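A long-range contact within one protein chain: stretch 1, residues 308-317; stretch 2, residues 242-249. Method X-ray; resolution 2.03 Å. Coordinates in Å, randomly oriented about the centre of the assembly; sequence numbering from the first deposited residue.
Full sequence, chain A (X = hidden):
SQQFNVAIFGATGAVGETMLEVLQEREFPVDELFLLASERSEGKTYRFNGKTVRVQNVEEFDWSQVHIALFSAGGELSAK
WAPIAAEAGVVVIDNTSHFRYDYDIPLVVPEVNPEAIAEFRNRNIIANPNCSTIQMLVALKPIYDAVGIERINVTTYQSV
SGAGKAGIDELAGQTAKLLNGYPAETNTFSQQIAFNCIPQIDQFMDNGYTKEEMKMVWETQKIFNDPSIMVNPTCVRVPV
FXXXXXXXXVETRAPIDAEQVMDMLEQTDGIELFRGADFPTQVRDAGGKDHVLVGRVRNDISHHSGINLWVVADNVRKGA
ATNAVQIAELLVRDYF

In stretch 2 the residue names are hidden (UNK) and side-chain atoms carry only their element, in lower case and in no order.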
# COMPACT_ATOMS: atom_id res chain seq x y z
N ASN A 308 3.46 -12.57 0.48
CA ASN A 308 3.07 -11.22 0.07
C ASN A 308 2.75 -11.21 -1.42
O ASN A 308 3.42 -11.87 -2.21
CB ASN A 308 4.22 -10.24 0.32
CG ASN A 308 4.58 -10.14 1.78
OD1 ASN A 308 3.93 -9.43 2.55
ND2 ASN A 308 5.63 -10.85 2.18
N LEU A 309 1.73 -10.45 -1.79
CA LEU A 309 1.34 -10.26 -3.19
C LEU A 309 0.51 -9.00 -3.31
O LEU A 309 -0.07 -8.54 -2.33
CB LEU A 309 0.55 -11.47 -3.72
CG LEU A 309 -0.79 -11.80 -3.03
CD1 LEU A 309 -1.75 -12.42 -4.01
CD2 LEU A 309 -0.59 -12.71 -1.84
N TRP A 310 0.48 -8.44 -4.52
CA TRP A 310 -0.41 -7.34 -4.86
C TRP A 310 -1.40 -7.80 -5.91
O TRP A 310 -1.07 -8.60 -6.78
CB TRP A 310 0.38 -6.14 -5.39
CG TRP A 310 1.07 -5.34 -4.30
CD1 TRP A 310 2.00 -5.80 -3.41
CD2 TRP A 310 0.89 -3.95 -4.02
NE1 TRP A 310 2.40 -4.78 -2.58
CE2 TRP A 310 1.74 -3.63 -2.93
CE3 TRP A 310 0.09 -2.94 -4.57
CZ2 TRP A 310 1.82 -2.34 -2.39
CZ3 TRP A 310 0.16 -1.67 -4.04
CH2 TRP A 310 1.02 -1.37 -2.96
N VAL A 311 -2.62 -7.29 -5.80
CA VAL A 311 -3.72 -7.71 -6.65
C VAL A 311 -4.35 -6.45 -7.21
O VAL A 311 -4.63 -5.51 -6.47
CB VAL A 311 -4.78 -8.51 -5.83
CG1 VAL A 311 -5.87 -9.05 -6.74
CG2 VAL A 311 -4.13 -9.64 -5.08
N VAL A 312 -4.55 -6.43 -8.53
CA VAL A 312 -5.07 -5.26 -9.21
C VAL A 312 -6.31 -5.61 -10.05
O VAL A 312 -6.39 -6.70 -10.63
CB VAL A 312 -3.97 -4.55 -10.07
CG1 VAL A 312 -4.56 -3.48 -10.97
CG2 VAL A 312 -2.90 -3.92 -9.17
N ALA A 313 -7.27 -4.70 -10.06
CA ALA A 313 -8.36 -4.70 -11.05
C ALA A 313 -8.30 -3.38 -11.78
O ALA A 313 -8.38 -2.31 -11.15
CB ALA A 313 -9.71 -4.85 -10.37
N ASP A 314 -8.14 -3.45 -13.10
CA ASP A 314 -8.16 -2.25 -13.94
C ASP A 314 -9.59 -1.74 -14.08
O ASP A 314 -9.89 -0.60 -13.71
CB ASP A 314 -7.53 -2.51 -15.31
CG ASP A 314 -7.41 -1.24 -16.15
OD1 ASP A 314 -7.08 -0.17 -15.59
OD2 ASP A 314 -7.66 -1.32 -17.37
N ASN A 315 -10.48 -2.60 -14.58
CA ASN A 315 -11.90 -2.24 -14.67
C ASN A 315 -12.69 -2.85 -13.52
O ASN A 315 -13.10 -4.01 -13.58
CB ASN A 315 -12.50 -2.59 -16.03
CG ASN A 315 -13.82 -1.89 -16.29
OD1 ASN A 315 -14.05 -1.33 -17.36
ND2 ASN A 315 -14.70 -1.89 -15.29
N VAL A 316 -12.91 -2.03 -12.49
CA VAL A 316 -13.57 -2.47 -11.27
C VAL A 316 -15.02 -2.91 -11.51
O VAL A 316 -15.47 -3.90 -10.94
CB VAL A 316 -13.52 -1.36 -10.17
CG1 VAL A 316 -14.17 -1.85 -8.89
CG2 VAL A 316 -12.08 -0.97 -9.89
N ARG A 317 -15.72 -2.18 -12.37
CA ARG A 317 -17.11 -2.49 -12.71
C ARG A 317 -17.25 -3.84 -13.41
O ARG A 317 -18.18 -4.60 -13.12
CB ARG A 317 -17.72 -1.37 -13.55
CG ARG A 317 -17.67 -0.00 -12.88
CD ARG A 317 -18.28 1.09 -13.74
NE ARG A 317 -17.96 2.44 -13.25
CZ ARG A 317 -18.61 3.07 -12.27
NH1 ARG A 317 -19.65 2.51 -11.66
NH2 ARG A 317 -18.22 4.29 -11.91
N UNK A 242 -6.80 5.55 -10.89
CA UNK A 242 -7.60 4.84 -11.90
C UNK A 242 -7.49 3.32 -11.72
O UNK A 242 -6.41 2.75 -11.88
o UNK A 242 -7.96 10.78 -14.34
c UNK A 242 -7.18 5.24 -13.33
c UNK A 242 -8.58 7.19 -14.13
c UNK A 242 -8.78 8.55 -14.38
c UNK A 242 -7.76 9.45 -14.10
c UNK A 242 -6.36 7.64 -13.34
c UNK A 242 -7.37 6.71 -13.61
c UNK A 242 -6.55 9.00 -13.58
N UNK A 243 -8.60 2.69 -11.39
CA UNK A 243 -8.63 1.27 -11.09
C UNK A 243 -8.50 1.04 -9.60
O UNK A 243 -8.61 1.98 -8.80
N UNK A 244 -8.26 -0.20 -9.23
CA UNK A 244 -8.23 -0.59 -7.83
C UNK A 244 -7.06 -1.52 -7.56
O UNK A 244 -6.73 -2.37 -8.39
c UNK A 244 -9.55 -3.15 -4.36
c UNK A 244 -9.63 -1.73 -6.04
c UNK A 244 -9.85 -1.05 -4.89
n UNK A 244 -9.44 -3.05 -5.67
c UNK A 244 -9.56 -1.28 -7.46
n UNK A 244 -9.80 -1.95 -3.86
N UNK A 245 -6.44 -1.37 -6.40
CA UNK A 245 -5.31 -2.21 -6.03
C UNK A 245 -5.39 -2.63 -4.57
O UNK A 245 -6.02 -1.94 -3.77
c UNK A 245 -4.00 -1.49 -6.31
N UNK A 246 -4.76 -3.76 -4.26
CA UNK A 246 -4.64 -4.28 -2.90
C UNK A 246 -3.26 -4.84 -2.68
O UNK A 246 -2.74 -5.52 -3.54
o UNK A 246 -9.07 -6.04 -2.45
c UNK A 246 -7.92 -6.26 -2.82
c UNK A 246 -5.62 -5.41 -2.65
c UNK A 246 -7.03 -5.09 -3.00
o UNK A 246 -7.48 -7.41 -3.05
N UNK A 247 -2.68 -4.55 -1.52
CA UNK A 247 -1.44 -5.18 -1.07
C UNK A 247 -1.85 -6.19 -0.02
O UNK A 247 -2.58 -5.85 0.93
c UNK A 247 -0.51 -4.13 -0.46
N UNK A 248 -1.42 -7.44 -0.19
CA UNK A 248 -1.89 -8.53 0.68
C UNK A 248 -0.72 -9.24 1.35
O UNK A 248 0.22 -9.69 0.69
c UNK A 248 -3.37 -10.61 0.87
c UNK A 248 -3.78 -8.97 -0.98
c UNK A 248 -2.72 -9.62 -0.10
N UNK A 249 -0.79 -9.32 2.68
CA UNK A 249 0.09 -10.20 3.43
C UNK A 249 -0.73 -11.30 4.08
O UNK A 249 -1.74 -11.02 4.73
n UNK A 249 2.94 -10.80 5.03
c UNK A 249 1.69 -10.35 5.38
c UNK A 249 3.41 -11.59 5.98
c UNK A 249 1.41 -10.92 6.58
c UNK A 249 0.88 -9.44 4.50
n UNK A 249 2.49 -11.68 6.93
O HOH W 1 -5.38 0.31 -13.67
O HOH W 2 2.36 -7.03 0.99

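Position 242 carries eight side-chain atoms: one carbon, then a ring of six carbons bearing a single oxygen. That is a phenol, so the residue is Tyr242. Its ring leads away from stretch 1, and the link is made by its backbone: a water donates to Tyr242 O (3.2 Å) and to Asp314 OD1 (2.6 Å).

Position 243 has no side-chain atoms, and its phi/psi of 94/-168° would jam a CB against the preceding carbonyl. An ideal CB would also lie 3.1 Å from Ala313 O and 3.2 Å from Asp314 O. Both observations identify Gly243, whose CA approaches Asp314 O at 3.5 Å in a CA-H...O contact.

Position 244 shows one carbon followed by a five-membered ring of three carbons and two nitrogens. The ring leads away from stretch 1, while the CB of 244 packs 3.5 Å from Val316 CG2. The imidazole defines His244, with chi1 in t. The backbone pairs with Ala313 in both directions: His244 N donates to Ala313 O and Ala313 N to His244 O, each at 2.9 Å.

At 245 a single side-chain carbon faces the side of the sheet that holds Val312 and lies 3.9 Å from Val312 CG2. One carbon means Ala245. The pair is not hydrogen-bonded, and the CA atoms of Ala245 and Val312 come within 4.4 Å.

Position 246 has three carbons, the third carrying two oxygens. One of these oxygens of 246 lies 4.0 Å from Val311 CB, an approach to an aliphatic neighbour. The carboxylate at the end of a two-carbon arm gives Glu246. The backbone is more directly engaged, with Glu246 N to Val311 O at 2.8 Å and Val311 N to Glu246 O at 2.9 Å.

At 247 the single side-chain carbon lies 3.4 Å from Trp310 CE2; one carbon means Ala247. Ala247 CB sits 3.7 Å from the centroid of the six-membered ring of Trp310, 24° off the ring normal. It therefore lies over the ring face in a CH-pi contact.

At 248 one carbon carries two more. The first, the CB of 248, is 4.1 Å from Leu309 CD2, and one of the two branch carbons of 248 is 4.2 Å from Val311 CG2. This beta-branched pattern is Val248. Val248 N donates to Leu309 O (2.8 Å), and Leu309 N returns a bond to Val248 O (3.0 Å).

Position 249 bears one carbon and a second five-membered ring of three carbons and two nitrogens, and a ring nitrogen of 249 lies 3.0 Å from Asn308 OD1. The ring is an imidazole, so this is His249. Its ND1 donates to Asn308 OD1, with the oxygen at the ring edge, near its plane, where the in-plane N-H of ND1 points (N-H...O angle 157°).

The contact is an antiparallel strand pair, with axes at 165° and 4.7 Å apart at closest approach. Six backbone hydrogen bonds, two at each alternate pair, fix the register. Side chains then match by face: Val312, Trp310 and Asn308 meet Ala245, Ala247 and His249, while Leu309, Val311 and Ala313 share the other face with Val248, Glu246 and His244.

Stretch 2 (242-249) YGHAEAVH
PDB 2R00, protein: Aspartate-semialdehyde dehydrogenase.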